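Local coordinates for protein tyrosine phosphatase-like protein (Leishmania major, PDB 3S4O) that removes phosphate from tyrosine residues of proteins and may act as a virulence factor supporting the parasite's survival inside host macrophages, at residues A[125-134]-A[158-167]. Numbering follows the deposited sequence. Where two conformers were deposited one is given.
Sequences ILVALALVEY and QMHWITKYKR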
ATOM      1  N   ILE A 125      -4.638   2.337  -5.899  1.00 32.91           N
ATOM      2  CA  ILE A 125      -3.833   2.544  -7.089  1.00 33.08           C
ATOM      3  C   ILE A 125      -2.347   2.437  -6.788  1.00 31.41           C
ATOM      4  O   ILE A 125      -1.599   2.018  -7.649  1.00 31.04           O
ATOM      5  CB  ILE A 125      -4.189   3.804  -7.897  1.00 35.12           C
ATOM      6  CG1 ILE A 125      -3.932   3.477  -9.382  1.00 37.04           C
ATOM      7  CG2 ILE A 125      -3.418   5.025  -7.410  1.00 33.88           C
ATOM      8  CD1 ILE A 125      -4.089   4.602 -10.309  1.00 39.42           C
ATOM      9  N   LEU A 126      -1.926   2.755  -5.565  1.00 31.25           N
ATOM     10  CA  LEU A 126      -0.531   2.532  -5.145  1.00 29.93           C
ATOM     11  C   LEU A 126      -0.217   1.053  -5.109  1.00 28.87           C
ATOM     12  O   LEU A 126       0.874   0.616  -5.491  1.00 28.67           O
ATOM     13  CB  LEU A 126      -0.261   3.115  -3.755  1.00 31.42           C
ATOM     14  CG  LEU A 126       0.135   4.599  -3.697  1.00 32.78           C
ATOM     15  CD1 LEU A 126       0.875   4.846  -2.392  1.00 32.75           C
ATOM     16  CD2 LEU A 126       0.991   5.062  -4.887  1.00 33.40           C
ATOM     17  N   VAL A 127      -1.172   0.276  -4.619  1.00 28.08           N
ATOM     18  CA  VAL A 127      -0.998  -1.172  -4.536  1.00 27.06           C
ATOM     19  C   VAL A 127      -0.942  -1.758  -5.936  1.00 27.88           C
ATOM     20  O   VAL A 127      -0.071  -2.569  -6.241  1.00 28.58           O
ATOM     21  CB  VAL A 127      -2.103  -1.821  -3.704  1.00 26.94           C
ATOM     22  CG1 VAL A 127      -2.056  -3.329  -3.825  1.00 27.50           C
ATOM     23  CG2 VAL A 127      -1.962  -1.386  -2.260  1.00 25.87           C
ATOM     24  N   ALA A 128      -1.849  -1.306  -6.795  1.00 28.47           N
ATOM     25  CA  ALA A 128      -1.890  -1.740  -8.184  1.00 29.35           C
ATOM     26  C   ALA A 128      -0.531  -1.512  -8.831  1.00 29.39           C
ATOM     27  O   ALA A 128       0.006  -2.373  -9.514  1.00 30.32           O
ATOM     28  CB  ALA A 128      -2.969  -0.987  -8.938  1.00 29.38           C
ATOM     29  N   LEU A 129       0.027  -0.338  -8.594  1.00 28.58           N
ATOM     30  CA  LEU A 129       1.308   0.023  -9.170  1.00 29.08           C
ATOM     31  C   LEU A 129       2.433  -0.886  -8.695  1.00 29.14           C
ATOM     32  O   LEU A 129       3.324  -1.211  -9.477  1.00 30.68           O
ATOM     33  CB  LEU A 129       1.663   1.448  -8.796  1.00 28.45           C
ATOM     34  CG  LEU A 129       3.069   1.859  -9.263  1.00 29.38           C
ATOM     35  CD1 LEU A 129       3.054   2.346 -10.699  1.00 30.01           C
ATOM     36  CD2 LEU A 129       3.666   2.872  -8.333  1.00 28.30           C
ATOM     37  N   ALA A 130       2.417  -1.235  -7.407  1.00 27.79           N
ATOM     38  CA  ALA A 130       3.417  -2.151  -6.842  1.00 27.99           C
ATOM     39  C   ALA A 130       3.343  -3.505  -7.540  1.00 29.37           C
ATOM     40  O   ALA A 130       4.374  -4.106  -7.850  1.00 30.53           O
ATOM     41  CB  ALA A 130       3.232  -2.319  -5.337  1.00 26.70           C
ATOM     42  N   LEU A 131       2.121  -3.969  -7.802  1.00 30.11           N
ATOM     43  CA  LEU A 131       1.901  -5.240  -8.500  1.00 31.82           C
ATOM     44  C   LEU A 131       2.484  -5.198  -9.910  1.00 33.35           C
ATOM     45  O   LEU A 131       3.047  -6.183 -10.388  1.00 36.49           O
ATOM     46  CB  LEU A 131       0.408  -5.596  -8.592  1.00 32.17           C
ATOM     47  CG  LEU A 131      -0.329  -6.018  -7.315  1.00 31.66           C
ATOM     48  CD1 LEU A 131      -1.819  -6.145  -7.598  1.00 32.23           C
ATOM     49  CD2 LEU A 131       0.189  -7.326  -6.783  1.00 31.77           C
ATOM     50  N   VAL A 132       2.338  -4.062 -10.576  1.00 33.13           N
ATOM     51  CA  VAL A 132       2.869  -3.897 -11.920  1.00 35.07           C
ATOM     52  C   VAL A 132       4.397  -3.816 -11.891  1.00 36.36           C
ATOM     53  O   VAL A 132       5.073  -4.506 -12.655  1.00 39.12           O
ATOM     54  CB  VAL A 132       2.322  -2.648 -12.615  1.00 34.65           C
ATOM     55  CG1 VAL A 132       3.085  -2.388 -13.912  1.00 35.83           C
ATOM     56  CG2 VAL A 132       0.832  -2.810 -12.897  1.00 34.77           C
ATOM     57  N   GLU A 133       4.932  -3.003 -10.991  1.00 35.26           N
ATOM     58  CA  GLU A 133       6.371  -2.738 -10.953  1.00 36.14           C
ATOM     59  C   GLU A 133       7.184  -3.937 -10.456  1.00 36.06           C
ATOM     60  O   GLU A 133       8.215  -4.262 -11.032  1.00 37.88           O
ATOM     61  CB  GLU A 133       6.667  -1.506 -10.085  1.00 35.89           C
ATOM     62  CG  GLU A 133       8.128  -1.063 -10.050  1.00 37.92           C
ATOM     63  CD  GLU A 133       8.772  -0.976 -11.403  1.00 42.22           C
ATOM     64  OE1 GLU A 133       8.129  -0.440 -12.338  1.00 45.16           O
ATOM     65  OE2 GLU A 133       9.926  -1.463 -11.517  1.00 45.18           O
ATOM     66  N   TYR A 134       6.718  -4.582  -9.387  1.00 35.08           N
ATOM     67  CA  TYR A 134       7.477  -5.661  -8.717  1.00 34.98           C
ATOM     68  C   TYR A 134       6.922  -7.049  -8.996  1.00 35.72           C
ATOM     69  O   TYR A 134       7.677  -8.008  -9.117  1.00 38.26           O
ATOM     70  CB  TYR A 134       7.560  -5.413  -7.199  1.00 33.35           C
ATOM     71  CG  TYR A 134       8.196  -4.082  -6.864  1.00 32.61           C
ATOM     72  CD1 TYR A 134       9.579  -3.902  -6.940  1.00 33.49           C
ATOM     73  CD2 TYR A 134       7.416  -2.992  -6.500  1.00 31.36           C
ATOM     74  CE1 TYR A 134      10.162  -2.679  -6.653  1.00 32.61           C
ATOM     75  CE2 TYR A 134       7.986  -1.774  -6.213  1.00 30.72           C
ATOM     76  CZ  TYR A 134       9.357  -1.619  -6.298  1.00 32.07           C
ATOM     77  OH  TYR A 134       9.916  -0.385  -6.005  1.00 33.91           O
ATOM     78  N   GLN A 158      -7.385   7.048 -12.988  1.00 41.80           N
ATOM     79  CA  GLN A 158      -6.407   6.181 -12.332  1.00 39.91           C
ATOM     80  C   GLN A 158      -6.112   4.950 -13.200  1.00 40.98           C
ATOM     81  O   GLN A 158      -4.968   4.488 -13.288  1.00 38.59           O
ATOM     82  CB  GLN A 158      -6.895   5.778 -10.932  1.00 38.26           C
ATOM     83  CG  GLN A 158      -6.846   6.943  -9.931  1.00 38.45           C
ATOM     84  CD  GLN A 158      -7.792   6.806  -8.750  1.00 39.02           C
ATOM     85  OE1 GLN A 158      -8.683   5.951  -8.724  1.00 39.86           O
ATOM     86  NE2 GLN A 158      -7.599   7.662  -7.756  1.00 39.81           N
HETATM   87  N   MSE A 159      -7.150   4.461 -13.874  1.00 44.87           N
HETATM   88  CA  MSE A 159      -7.032   3.307 -14.760  0.50 46.74           C
HETATM   89  C   MSE A 159      -6.103   3.643 -15.931  1.00 47.74           C
HETATM   90  O   MSE A 159      -5.188   2.892 -16.251  1.00 47.72           O
HETATM   91  CB  MSE A 159      -8.428   2.903 -15.256  0.50 51.80           C
HETATM   92  CG  MSE A 159      -8.528   1.548 -15.914  0.50 55.01           C
HETATM   93 SE   MSE A 159     -10.383   0.851 -15.852  0.50 63.37          SE
HETATM   94  CE  MSE A 159     -11.286   2.321 -14.927  0.50 61.20           C
ATOM     95  N   HIS A 160      -6.345   4.785 -16.558  1.00 49.86           N
ATOM     96  CA  HIS A 160      -5.542   5.235 -17.694  1.00 51.90           C
ATOM     97  C   HIS A 160      -4.073   5.388 -17.307  1.00 47.94           C
ATOM     98  O   HIS A 160      -3.182   4.936 -18.032  1.00 49.44           O
ATOM     99  CB  HIS A 160      -6.089   6.550 -18.272  1.00 57.14           C
ATOM    100  CG  HIS A 160      -7.241   6.367 -19.223  1.00 63.47           C
ATOM    101  ND1 HIS A 160      -8.415   7.086 -19.128  1.00 67.01           N
ATOM    102  CD2 HIS A 160      -7.392   5.549 -20.294  1.00 67.92           C
ATOM    103  CE1 HIS A 160      -9.240   6.717 -20.093  1.00 72.42           C
ATOM    104  NE2 HIS A 160      -8.641   5.789 -20.818  1.00 73.50           N
ATOM    105  N   TRP A 161      -3.829   6.001 -16.152  1.00 43.18           N
ATOM    106  CA  TRP A 161      -2.470   6.263 -15.683  1.00 41.63           C
ATOM    107  C   TRP A 161      -1.670   4.983 -15.437  1.00 39.77           C
ATOM    108  O   TRP A 161      -0.507   4.900 -15.810  1.00 40.79           O
ATOM    109  CB  TRP A 161      -2.509   7.110 -14.411  1.00 39.06           C
ATOM    110  CG  TRP A 161      -1.183   7.283 -13.767  1.00 38.25           C
ATOM    111  CD1 TRP A 161      -0.234   8.212 -14.074  1.00 40.59           C
ATOM    112  CD2 TRP A 161      -0.648   6.493 -12.704  1.00 35.36           C
ATOM    113  NE1 TRP A 161       0.858   8.049 -13.263  1.00 40.11           N
ATOM    114  CE2 TRP A 161       0.631   6.998 -12.413  1.00 36.84           C
ATOM    115  CE3 TRP A 161      -1.127   5.401 -11.971  1.00 33.03           C
ATOM    116  CZ2 TRP A 161       1.442   6.453 -11.411  1.00 35.70           C
ATOM    117  CZ3 TRP A 161      -0.323   4.862 -10.967  1.00 32.17           C
ATOM    118  CH2 TRP A 161       0.946   5.381 -10.706  1.00 33.21           C
ATOM    119  N   ILE A 162      -2.293   4.001 -14.800  1.00 38.19           N
ATOM    120  CA  ILE A 162      -1.616   2.725 -14.541  1.00 38.27           C
ATOM    121  C   ILE A 162      -1.387   1.916 -15.829  1.00 41.26           C
ATOM    122  O   ILE A 162      -0.392   1.213 -15.952  1.00 41.11           O
ATOM    123  CB  ILE A 162      -2.286   1.893 -13.425  1.00 36.41           C
ATOM    124  CG1 ILE A 162      -1.251   0.897 -12.869  1.00 36.83           C
ATOM    125  CG2 ILE A 162      -3.539   1.212 -13.917  1.00 37.33           C
ATOM    126  CD1 ILE A 162      -1.657   0.192 -11.597  1.00 36.75           C
ATOM    127  N   THR A 163      -2.300   2.026 -16.788  1.00 44.39           N
ATOM    128  CA  THR A 163      -2.123   1.396 -18.107  1.00 49.29           C
ATOM    129  C   THR A 163      -0.959   1.994 -18.896  1.00 53.32           C
ATOM    130  O   THR A 163      -0.367   1.320 -19.743  1.00 56.64           O
ATOM    131  CB  THR A 163      -3.413   1.539 -18.941  1.00 52.61           C
ATOM    132  OG1 THR A 163      -4.436   0.720 -18.359  1.00 51.51           O
ATOM    133  CG2 THR A 163      -3.196   1.143 -20.406  1.00 57.77           C
ATOM    134  N   LYS A 164      -0.642   3.254 -18.599  1.00 53.76           N
ATOM    135  CA  LYS A 164       0.389   4.025 -19.320  1.00 58.83           C
ATOM    136  C   LYS A 164       1.787   3.999 -18.668  1.00 58.41           C
ATOM    137  O   LYS A 164       2.786   4.302 -19.321  1.00 61.44           O
ATOM    138  CB  LYS A 164      -0.079   5.481 -19.471  1.00 62.16           C
ATOM    139  CG  LYS A 164      -0.533   5.858 -20.856  1.00 69.04           C
ATOM    140  CD  LYS A 164       0.587   6.508 -21.697  1.00 75.59           C
ATOM    141  CE  LYS A 164       1.011   7.856 -21.126  1.00 75.51           C
ATOM    142  NZ  LYS A 164       2.207   8.394 -21.827  1.00 80.78           N
ATOM    143  N   TYR A 165       1.842   3.636 -17.388  1.00 54.83           N
ATOM    144  CA  TYR A 165       3.075   3.710 -16.583  1.00 54.60           C
ATOM    145  C   TYR A 165       4.224   2.821 -17.047  1.00 60.45           C
ATOM    146  O   TYR A 165       4.060   1.613 -17.263  1.00 58.72           O
ATOM    147  CB  TYR A 165       2.769   3.370 -15.100  1.00 48.90           C
ATOM    148  CG  TYR A 165       3.960   2.993 -14.223  1.00 47.26           C
ATOM    149  CD1 TYR A 165       4.647   3.953 -13.500  1.00 46.79           C
ATOM    150  CD2 TYR A 165       4.366   1.662 -14.098  1.00 46.93           C
ATOM    151  CE1 TYR A 165       5.728   3.607 -12.697  1.00 47.64           C
ATOM    152  CE2 TYR A 165       5.436   1.307 -13.296  1.00 48.05           C
ATOM    153  CZ  TYR A 165       6.116   2.285 -12.599  1.00 48.74           C
ATOM    154  OH  TYR A 165       7.189   1.925 -11.805  1.00 50.66           O
ATOM    155  N   LYS A 166       5.394   3.442 -17.167  1.00 68.09           N
ATOM    156  CA  LYS A 166       6.660   2.719 -16.976  1.00 75.06           C
ATOM    157  C   LYS A 166       7.703   3.565 -16.250  1.00 79.37           C
ATOM    158  O   LYS A 166       7.734   4.789 -16.397  1.00 80.03           O
ATOM    159  CB  LYS A 166       7.193   2.084 -18.270  1.00 81.83           C
ATOM    160  CG  LYS A 166       7.002   0.553 -18.325  1.00 82.85           C
ATOM    161  CD  LYS A 166       6.767  -0.112 -16.948  1.00 78.40           C
ATOM    162  CE  LYS A 166       5.673  -1.159 -16.990  1.00 75.65           C
ATOM    163  NZ  LYS A 166       6.218  -2.507 -17.316  1.00 79.16           N
ATOM    164  N   ARG A 167       8.542   2.878 -15.465  1.00 84.62           N
ATOM    165  CA  ARG A 167       9.374   3.483 -14.389  1.00 89.50           C
ATOM    166  C   ARG A 167       9.471   5.007 -14.432  1.00 93.66           C
ATOM    167  O   ARG A 167       8.723   5.703 -13.746  1.00 91.78           O
ATOM    168  CB  ARG A 167      10.796   2.897 -14.382  1.00 95.20           C
ATOM    169  CG  ARG A 167      11.003   1.613 -13.481  1.00 94.32           C
ATOM    170  CD  ARG A 167      11.805   1.923 -12.191  1.00 94.53           C
ATOM    171  NE  ARG A 167      11.858   0.770 -11.280  1.00 92.77           N
ATOM    172  CZ  ARG A 167      12.005   0.827  -9.951  1.00 90.77           C
ATOM    173  NH1 ARG A 167      12.141   1.988  -9.314  1.00 90.08           N
ATOM    174  NH2 ARG A 167      12.024  -0.303  -9.247  1.00 90.67           N
ATOM    175  OXT ARG A 167      10.307   5.567 -15.142  1.00 99.15           O
TER
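With chi1 of L129 at 175° and of Y165 at 162°, CG of each stands opposite its own backbone N, and the two side chains cross at about a right angle. L129 CD1 thereby lands over the Y165 ring, 3.4 Å from its centroid and 3° off the normal; this CH-pi contact turns methyl C-H groups to the electron-rich face and leaves the tyrosine OH, at the rim, for E133. L129 CD1 also lies 3.7 Å from W161 CH2, and I125 CD1 meets W161 CE3 at 3.5 Å. I162 sends CD1 as a knob among I125, A128, L129 and V132.

Where helix 158-164 ends, the contact turns polar. E133, in the last turn of its own helix and bent at chi2, uses both carboxylate oxygens: Y165 OH donates to E133 OE1 (2.6 Å) from above the carboxylate plane, while R167 NE, poorly ordered, forms a salt bridge to E133 OE2 (3.0 Å) whose hydrogen bond is weak. D95 OD1 salt-bridges R167 NH2 and hydrogen-bonds Y134 OH.

Helix 122-133 follows the phosphate-binding loop C116-R122, which holds thiosulfate here; C-terminal helix 156-164 packs beside it, nearly parallel. Helix 84-103 touches L129, E133 and Y134, helix 139-149 A128 and I162, and strand 21-28 V127 and A130.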